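Local structure of 3-oxoacyl-[acyl-carrier-protein] synthase (Arabidopsis thaliana, 2IX4) at residues A[9-17]-A[63-74]; A[53-64]-A[210-219]. The protein catalyses the condensation steps of mitochondrial fatty acid synthesis, adding two carbons from malonyl-ACP to a growing acyl chain. All coordinates share one frame; numbering follows the deposited sequence.

Contact 1 (A[9-17]-A[63-74])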
# COMPACT_ATOMS: atom_id res chain seq x y z
N GLY A 9 17.62 10.75 -4.29
CA GLY A 9 17.14 10.89 -5.66
C GLY A 9 15.74 11.44 -5.70
O GLY A 9 14.90 11.05 -4.89
N MET A 10 15.48 12.35 -6.63
CA MET A 10 14.14 12.95 -6.74
C MET A 10 13.85 13.57 -8.10
O MET A 10 14.76 13.97 -8.83
CB MET A 10 13.90 13.97 -5.62
CG MET A 10 14.67 15.29 -5.76
SD MET A 10 15.01 16.15 -4.21
CE MET A 10 13.43 16.03 -3.38
N VAL A 11 12.56 13.63 -8.42
CA VAL A 11 12.06 14.38 -9.57
C VAL A 11 10.81 15.12 -9.09
O VAL A 11 9.84 14.50 -8.65
CB VAL A 11 11.82 13.47 -10.82
CG1 VAL A 11 10.98 12.24 -10.49
CG2 VAL A 11 11.20 14.26 -11.98
N THR A 12 10.87 16.45 -9.14
CA THR A 12 9.83 17.30 -8.53
C THR A 12 9.42 18.42 -9.48
O THR A 12 10.04 18.60 -10.53
CB THR A 12 10.33 17.93 -7.19
OG1 THR A 12 11.34 18.91 -7.47
CG2 THR A 12 10.89 16.87 -6.24
N PRO A 13 8.36 19.19 -9.11
CA PRO A 13 8.02 20.40 -9.86
C PRO A 13 9.10 21.50 -9.86
O PRO A 13 8.97 22.48 -10.59
CB PRO A 13 6.75 20.89 -9.17
CG PRO A 13 6.19 19.67 -8.51
CD PRO A 13 7.40 18.95 -8.02
N LEU A 14 10.13 21.33 -9.04
CA LEU A 14 11.29 22.23 -9.04
C LEU A 14 12.44 21.66 -9.87
O LEU A 14 13.55 22.22 -9.87
CB LEU A 14 11.75 22.53 -7.62
CG LEU A 14 10.75 23.17 -6.65
CD1 LEU A 14 11.35 23.27 -5.25
CD2 LEU A 14 10.29 24.54 -7.14
N GLY A 15 12.19 20.54 -10.55
CA GLY A 15 13.18 19.96 -11.46
C GLY A 15 13.47 18.49 -11.23
O GLY A 15 13.10 17.92 -10.21
N ARG A 16 14.13 17.89 -12.21
CA ARG A 16 14.59 16.52 -12.09
C ARG A 16 15.99 16.54 -11.49
O ARG A 16 16.88 17.22 -11.99
CB ARG A 16 14.58 15.82 -13.46
CG ARG A 16 15.05 14.37 -13.46
CD ARG A 16 16.51 14.24 -13.84
NE ARG A 16 16.77 14.87 -15.13
CZ ARG A 16 17.97 15.16 -15.61
NH1 ARG A 16 19.07 14.88 -14.91
NH2 ARG A 16 18.09 15.74 -16.80
N GLY A 17 16.18 15.79 -10.40
CA GLY A 17 17.47 15.73 -9.72
C GLY A 17 17.47 16.47 -8.39
O GLY A 17 16.78 17.48 -8.24
N ALA A 63 1.25 21.73 -9.66
CA ALA A 63 2.71 21.76 -9.72
C ALA A 63 3.23 20.59 -10.53
O ALA A 63 3.07 19.44 -10.14
CB ALA A 63 3.28 21.73 -8.32
N PHE A 64 3.87 20.90 -11.65
CA PHE A 64 4.24 19.91 -12.66
C PHE A 64 5.73 19.62 -12.71
O PHE A 64 6.55 20.53 -12.63
CB PHE A 64 3.80 20.37 -14.06
CG PHE A 64 2.32 20.48 -14.24
CD1 PHE A 64 1.65 21.67 -13.96
CD2 PHE A 64 1.58 19.40 -14.72
CE1 PHE A 64 0.27 21.78 -14.13
CE2 PHE A 64 0.21 19.50 -14.90
CZ PHE A 64 -0.45 20.70 -14.60
N VAL A 65 6.07 18.34 -12.88
CA VAL A 65 7.43 17.95 -13.22
C VAL A 65 7.76 18.49 -14.62
O VAL A 65 6.98 18.27 -15.56
CB VAL A 65 7.58 16.41 -13.20
CG1 VAL A 65 8.87 15.97 -13.90
CG2 VAL A 65 7.52 15.88 -11.77
N PRO A 66 8.89 19.20 -14.77
CA PRO A 66 9.32 19.64 -16.10
C PRO A 66 9.87 18.49 -16.95
O PRO A 66 10.82 17.81 -16.54
CB PRO A 66 10.41 20.67 -15.80
CG PRO A 66 10.96 20.27 -14.49
CD PRO A 66 9.83 19.64 -13.71
N TYR A 67 9.27 18.29 -18.11
CA TYR A 67 9.70 17.25 -19.06
C TYR A 67 10.67 17.84 -20.07
O TYR A 67 10.61 19.02 -20.37
CB TYR A 67 8.49 16.68 -19.80
CG TYR A 67 7.66 15.66 -19.04
CD1 TYR A 67 7.31 14.44 -19.62
CD2 TYR A 67 7.21 15.92 -17.74
CE1 TYR A 67 6.54 13.51 -18.93
CE2 TYR A 67 6.45 14.99 -17.05
CZ TYR A 67 6.12 13.78 -17.65
OH TYR A 67 5.36 12.86 -16.97
N GLY A 68 11.56 17.00 -20.60
CA GLY A 68 12.50 17.44 -21.62
C GLY A 68 13.81 16.70 -21.59
O GLY A 68 14.09 15.94 -20.65
N SER A 69 14.63 16.91 -22.61
CA SER A 69 15.90 16.21 -22.76
C SER A 69 17.10 17.04 -22.30
O SER A 69 18.26 16.65 -22.51
CB SER A 69 16.09 15.77 -24.22
OG SER A 69 15.80 16.83 -25.11
N ASN A 70 16.82 18.17 -21.65
CA ASN A 70 17.85 19.08 -21.15
C ASN A 70 18.11 18.86 -19.65
O ASN A 70 17.31 18.19 -18.98
CB ASN A 70 17.46 20.54 -21.43
CG ASN A 70 17.26 20.81 -22.91
OD1 ASN A 70 18.16 20.61 -23.73
ND2 ASN A 70 16.06 21.27 -23.27
N PRO A 71 19.24 19.38 -19.12
CA PRO A 71 19.52 19.26 -17.68
C PRO A 71 18.38 19.77 -16.79
O PRO A 71 17.76 20.79 -17.11
CB PRO A 71 20.77 20.12 -17.49
CG PRO A 71 21.46 20.07 -18.82
CD PRO A 71 20.34 20.08 -19.83
N GLY A 72 18.11 19.05 -15.71
CA GLY A 72 17.06 19.42 -14.77
C GLY A 72 15.65 19.06 -15.22
O GLY A 72 14.68 19.40 -14.54
N GLU A 73 15.54 18.38 -16.36
CA GLU A 73 14.24 17.98 -16.92
C GLU A 73 14.06 16.46 -16.94
O GLU A 73 15.04 15.71 -17.07
CB GLU A 73 14.07 18.55 -18.33
CG GLU A 73 14.06 20.07 -18.39
CD GLU A 73 13.96 20.62 -19.81
OE1 GLU A 73 13.39 21.71 -19.98
OE2 GLU A 73 14.45 19.96 -20.76
N PHE A 74 12.81 16.02 -16.81
CA PHE A 74 12.48 14.60 -16.84
C PHE A 74 12.23 14.13 -18.27
O PHE A 74 11.27 14.58 -18.91
CB PHE A 74 11.25 14.34 -15.96
CG PHE A 74 10.70 12.94 -16.07
CD1 PHE A 74 11.29 11.89 -15.36
CD2 PHE A 74 9.58 12.67 -16.86
CE1 PHE A 74 10.78 10.60 -15.45
CE2 PHE A 74 9.07 11.38 -16.96
CZ PHE A 74 9.67 10.34 -16.25
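Arg16 and the turn at Gly72 and Glu73 form the polar end of this contact. The backbone N of Arg16 gives a nearly straight hydrogen bond to Gly72 O (2.8 Å, N-H...O angle 176°). Its side chain leaves with CG anti to the backbone N (chi1 -180°) and then bends at chi2 and chi3, which swings the guanidinium side-on to Glu73 O. Arg16 NE reaches Glu73 O at 2.7 Å, and Arg16 NH2 reaches Glu73 O at 3.1 Å. The oxygen lies in the guanidinium plane; NE stands above its carbonyl plane, whereas NH2 lies in that plane on a lone pair. One main-chain acceptor thus takes two N-H groups, and Gly72 N lies over one face of the guanidinium. The type II turn from Asn70 to Glu73 presents both acceptor carbonyls.

At the other end Pro13, in the type I turn joining strands 3-12 and 15-16, lays its ring against Ala63, with Pro13 CG 3.6 Å from Ala63 CB. Pro13 CA makes a CA-H...O contact with Phe64 O at 3.1 Å. Between these ends Val11 CG2 meets Val65 CG1 at 3.5 Å, a tight carbon contact, the two side chains crossing at about a right angle.

Strand 3-12 pairs with strand 251-259 on the sheet, while helix 87-102 packs on Val11, Arg16, Val65 and Phe74, and helix 364-378 touches Met10 and Thr12.

Contact 2 (A[53-64]-A[210-219]). With 6NA (hexanoic acid), chain C.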
# COMPACT_ATOMS: atom_id res chain seq x y z
N THR A 53 -14.89 19.62 -19.61
CA THR A 53 -14.31 19.06 -18.39
C THR A 53 -13.47 20.09 -17.64
O THR A 53 -13.61 20.23 -16.42
CB THR A 53 -13.47 17.78 -18.69
OG1 THR A 53 -14.30 16.82 -19.36
CG2 THR A 53 -12.94 17.17 -17.40
N PHE A 54 -12.62 20.81 -18.38
CA PHE A 54 -11.80 21.88 -17.80
C PHE A 54 -12.64 22.89 -17.01
O PHE A 54 -12.27 23.28 -15.90
CB PHE A 54 -11.02 22.61 -18.91
CG PHE A 54 -9.99 23.57 -18.39
CD1 PHE A 54 -8.73 23.13 -18.01
CD2 PHE A 54 -10.29 24.93 -18.27
CE1 PHE A 54 -7.77 24.02 -17.52
CE2 PHE A 54 -9.33 25.83 -17.78
CZ PHE A 54 -8.07 25.37 -17.41
N ASP A 55 -13.76 23.30 -17.59
CA ASP A 55 -14.67 24.25 -16.97
C ASP A 55 -15.30 23.75 -15.67
O ASP A 55 -15.76 24.56 -14.86
CB ASP A 55 -15.76 24.65 -17.97
CG ASP A 55 -15.29 25.69 -18.98
OD1 ASP A 55 -14.11 26.11 -18.91
OD2 ASP A 55 -16.10 26.09 -19.83
N GLN A 56 -15.31 22.44 -15.46
CA GLN A 56 -15.91 21.86 -14.25
C GLN A 56 -14.94 21.84 -13.07
O GLN A 56 -15.34 21.52 -11.94
CB GLN A 56 -16.45 20.45 -14.50
CG GLN A 56 -17.41 20.33 -15.69
CD GLN A 56 -18.35 21.51 -15.83
OE1 GLN A 56 -19.20 21.76 -14.96
NE2 GLN A 56 -18.23 22.24 -16.94
N LEU A 57 -13.69 22.19 -13.32
CA LEU A 57 -12.65 22.16 -12.31
C LEU A 57 -12.57 23.46 -11.52
O LEU A 57 -12.23 24.52 -12.06
CB LEU A 57 -11.29 21.83 -12.95
CG LEU A 57 -11.18 20.58 -13.82
CD1 LEU A 57 -9.76 20.46 -14.36
CD2 LEU A 57 -11.58 19.31 -13.07
N SER A 58 -12.89 23.38 -10.23
CA SER A 58 -12.80 24.51 -9.32
C SER A 58 -11.35 24.98 -9.16
O SER A 58 -11.07 26.18 -9.17
CB SER A 58 -13.38 24.13 -7.95
OG SER A 58 -14.78 23.94 -8.04
N SER A 59 -10.45 24.01 -9.03
CA SER A 59 -9.03 24.29 -8.90
C SER A 59 -8.35 24.18 -10.26
O SER A 59 -8.39 23.13 -10.89
CB SER A 59 -8.39 23.31 -7.92
OG SER A 59 -7.03 23.61 -7.68
N LYS A 60 -7.74 25.28 -10.70
CA LYS A 60 -7.09 25.33 -12.01
C LYS A 60 -5.60 25.64 -11.90
O LYS A 60 -5.02 26.33 -12.75
CB LYS A 60 -7.80 26.34 -12.93
CG LYS A 60 -9.25 25.98 -13.26
CD LYS A 60 -9.85 26.96 -14.24
CE LYS A 60 -11.29 26.61 -14.59
NZ LYS A 60 -12.26 26.96 -13.51
N VAL A 61 -4.99 25.14 -10.83
CA VAL A 61 -3.55 25.28 -10.58
C VAL A 61 -2.96 23.93 -10.17
O VAL A 61 -3.64 23.11 -9.55
CB VAL A 61 -3.22 26.37 -9.49
CG1 VAL A 61 -3.61 27.76 -9.97
CG2 VAL A 61 -3.90 26.05 -8.15
N ALA A 62 -1.70 23.70 -10.52
CA ALA A 62 -1.01 22.46 -10.17
C ALA A 62 0.50 22.63 -10.30
O ALA A 62 0.97 23.56 -10.96
CB ALA A 62 -1.51 21.30 -11.03
N ALA A 63 1.25 21.73 -9.66
CA ALA A 63 2.71 21.76 -9.72
C ALA A 63 3.23 20.59 -10.53
O ALA A 63 3.07 19.44 -10.14
CB ALA A 63 3.28 21.73 -8.32
N PHE A 64 3.87 20.90 -11.65
CA PHE A 64 4.24 19.91 -12.66
C PHE A 64 5.73 19.62 -12.71
O PHE A 64 6.55 20.53 -12.63
CB PHE A 64 3.80 20.37 -14.06
CG PHE A 64 2.32 20.48 -14.24
CD1 PHE A 64 1.65 21.67 -13.96
CD2 PHE A 64 1.58 19.40 -14.72
CE1 PHE A 64 0.27 21.78 -14.13
CE2 PHE A 64 0.21 19.50 -14.90
CZ PHE A 64 -0.45 20.70 -14.60
N ILE A 210 -2.07 14.26 -11.67
CA ILE A 210 -2.65 15.49 -12.22
C ILE A 210 -3.39 15.16 -13.51
O ILE A 210 -2.79 15.03 -14.58
CB ILE A 210 -1.61 16.63 -12.44
CG1 ILE A 210 -0.81 16.90 -11.16
CG2 ILE A 210 -2.34 17.91 -12.90
CD1 ILE A 210 0.33 17.89 -11.33
N ASP A 211 -4.71 15.03 -13.39
CA ASP A 211 -5.59 14.67 -14.49
C ASP A 211 -7.01 15.07 -14.14
O ASP A 211 -7.30 15.39 -12.99
CB ASP A 211 -5.50 13.17 -14.80
CG ASP A 211 -5.69 12.31 -13.55
OD1 ASP A 211 -6.82 12.21 -13.04
OD2 ASP A 211 -4.69 11.71 -13.10
N ALA A 212 -7.89 15.02 -15.14
CA ALA A 212 -9.27 15.49 -15.01
C ALA A 212 -9.99 14.99 -13.76
O ALA A 212 -10.49 15.79 -12.96
CB ALA A 212 -10.06 15.12 -16.25
N LEU A 213 -10.04 13.67 -13.59
CA LEU A 213 -10.82 13.07 -12.51
C LEU A 213 -10.19 13.27 -11.13
O LEU A 213 -10.91 13.41 -10.14
CB LEU A 213 -11.09 11.58 -12.79
CG LEU A 213 -12.24 10.95 -12.01
CD1 LEU A 213 -13.52 11.80 -12.08
CD2 LEU A 213 -12.50 9.52 -12.49
N SER A 214 -8.86 13.27 -11.08
CA SER A 214 -8.14 13.53 -9.83
C SER A 214 -8.41 14.94 -9.31
O SER A 214 -8.75 15.13 -8.14
CB SER A 214 -6.64 13.33 -10.01
OG SER A 214 -6.35 11.99 -10.32
N VAL A 215 -8.27 15.92 -10.20
CA VAL A 215 -8.54 17.32 -9.88
C VAL A 215 -10.01 17.50 -9.49
O VAL A 215 -10.30 18.11 -8.46
CB VAL A 215 -8.14 18.28 -11.03
CG1 VAL A 215 -8.51 19.72 -10.70
CG2 VAL A 215 -6.64 18.19 -11.31
N ALA A 216 -10.92 16.96 -10.30
CA ALA A 216 -12.36 17.04 -10.02
C ALA A 216 -12.74 16.34 -8.72
O ALA A 216 -13.61 16.82 -7.98
CB ALA A 216 -13.17 16.45 -11.17
N GLY A 217 -12.08 15.22 -8.44
CA GLY A 217 -12.32 14.45 -7.22
C GLY A 217 -11.91 15.20 -5.97
O GLY A 217 -12.69 15.32 -5.03
N PHE A 218 -10.68 15.70 -5.95
CA PHE A 218 -10.19 16.51 -4.83
C PHE A 218 -10.92 17.85 -4.68
O PHE A 218 -11.05 18.36 -3.56
CB PHE A 218 -8.68 16.73 -4.92
CG PHE A 218 -7.86 15.55 -4.46
CD1 PHE A 218 -7.83 15.19 -3.12
CD2 PHE A 218 -7.11 14.82 -5.37
CE1 PHE A 218 -7.06 14.11 -2.69
CE2 PHE A 218 -6.34 13.73 -4.96
CZ PHE A 218 -6.32 13.38 -3.61
N SER A 219 -11.38 18.41 -5.79
CA SER A 219 -12.20 19.63 -5.76
C SER A 219 -13.56 19.38 -5.10
O SER A 219 -14.11 20.27 -4.45
CB SER A 219 -12.41 20.20 -7.16
OG SER A 219 -11.21 20.70 -7.70
CA 6NA C . -5.01 12.78 0.10
C 6NA C . -3.84 12.64 1.05
O 6NA C . -4.00 12.18 2.17
CB 6NA C . -5.25 11.43 -0.58
CG 6NA C . -4.34 11.26 -1.80
CD 6NA C . -3.70 9.88 -1.81
C6 6NA C . -2.29 9.94 -2.34
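This is a buried, largely apolar contact within the thiolase-like ketosynthase fold, in which the segment running from helix 47-55 to strand 61-63 wraps along helix 212-220; no hydrogen bond crosses it. Leu57 sits centrally on the helix: Leu57 CD2 lies 3.8 Å from Ala216 CB and also touches Ala212 O, while the side chain crosses that of Val215 at about a right angle. Val215 CG1, anti to the backbone N (chi1 177°), points at the main chain of Ser59 and comes 3.4 Å from Ser59 O, a buried oxygen with no partner in the model.

Before the helix, Ile210 packs against Ala62 and Phe64. Ile210 CD1 lies over one face of the Phe64 ring in a CH-pi contact, 4.2 Å from the centroid and 23° off the ring normal, while Ile210 CG2 meets Phe64 CE2 at 3.6 Å. Arg33 makes a cation-pi contact with the same ring.

Ser219 rests its CB and OG against Ser58 and Ser59, with OG hydrogen-bonded back to Val215 O. A glycine here would probably open a gap beside Ser58 and Ser59 and leave Val215 O with one donor fewer.

Ala216 also packs on Leu145 of the second subunit. On the helix side leading to the acyl pocket, Phe218 meets hexanoic acid with its ring edge, Phe218 CZ standing 3.4 Å from 6NA CG.

Overall arrangement
Contacts 1 and 2 share Ala63 and Phe64, where the chain leaves strand 61-63, and their centres are 21 Å apart. Contact 1 is partly buried: a loop lies against the end of strand 3-12 and the turn after it, with main-chain carbonyls gripping an arginine at its more exposed part and apolar side chains deeper in. Contact 2 is more fully buried and relies on side-chain packing against a helix, with no hydrogen bond joining its two segments. Only contact 2 includes a hexanoic acid pocket residue and reaches the second subunit. At the shared point the carbonyl oxygen of Ala63 approaches Pro13 in contact 1 and Ile210 in contact 2.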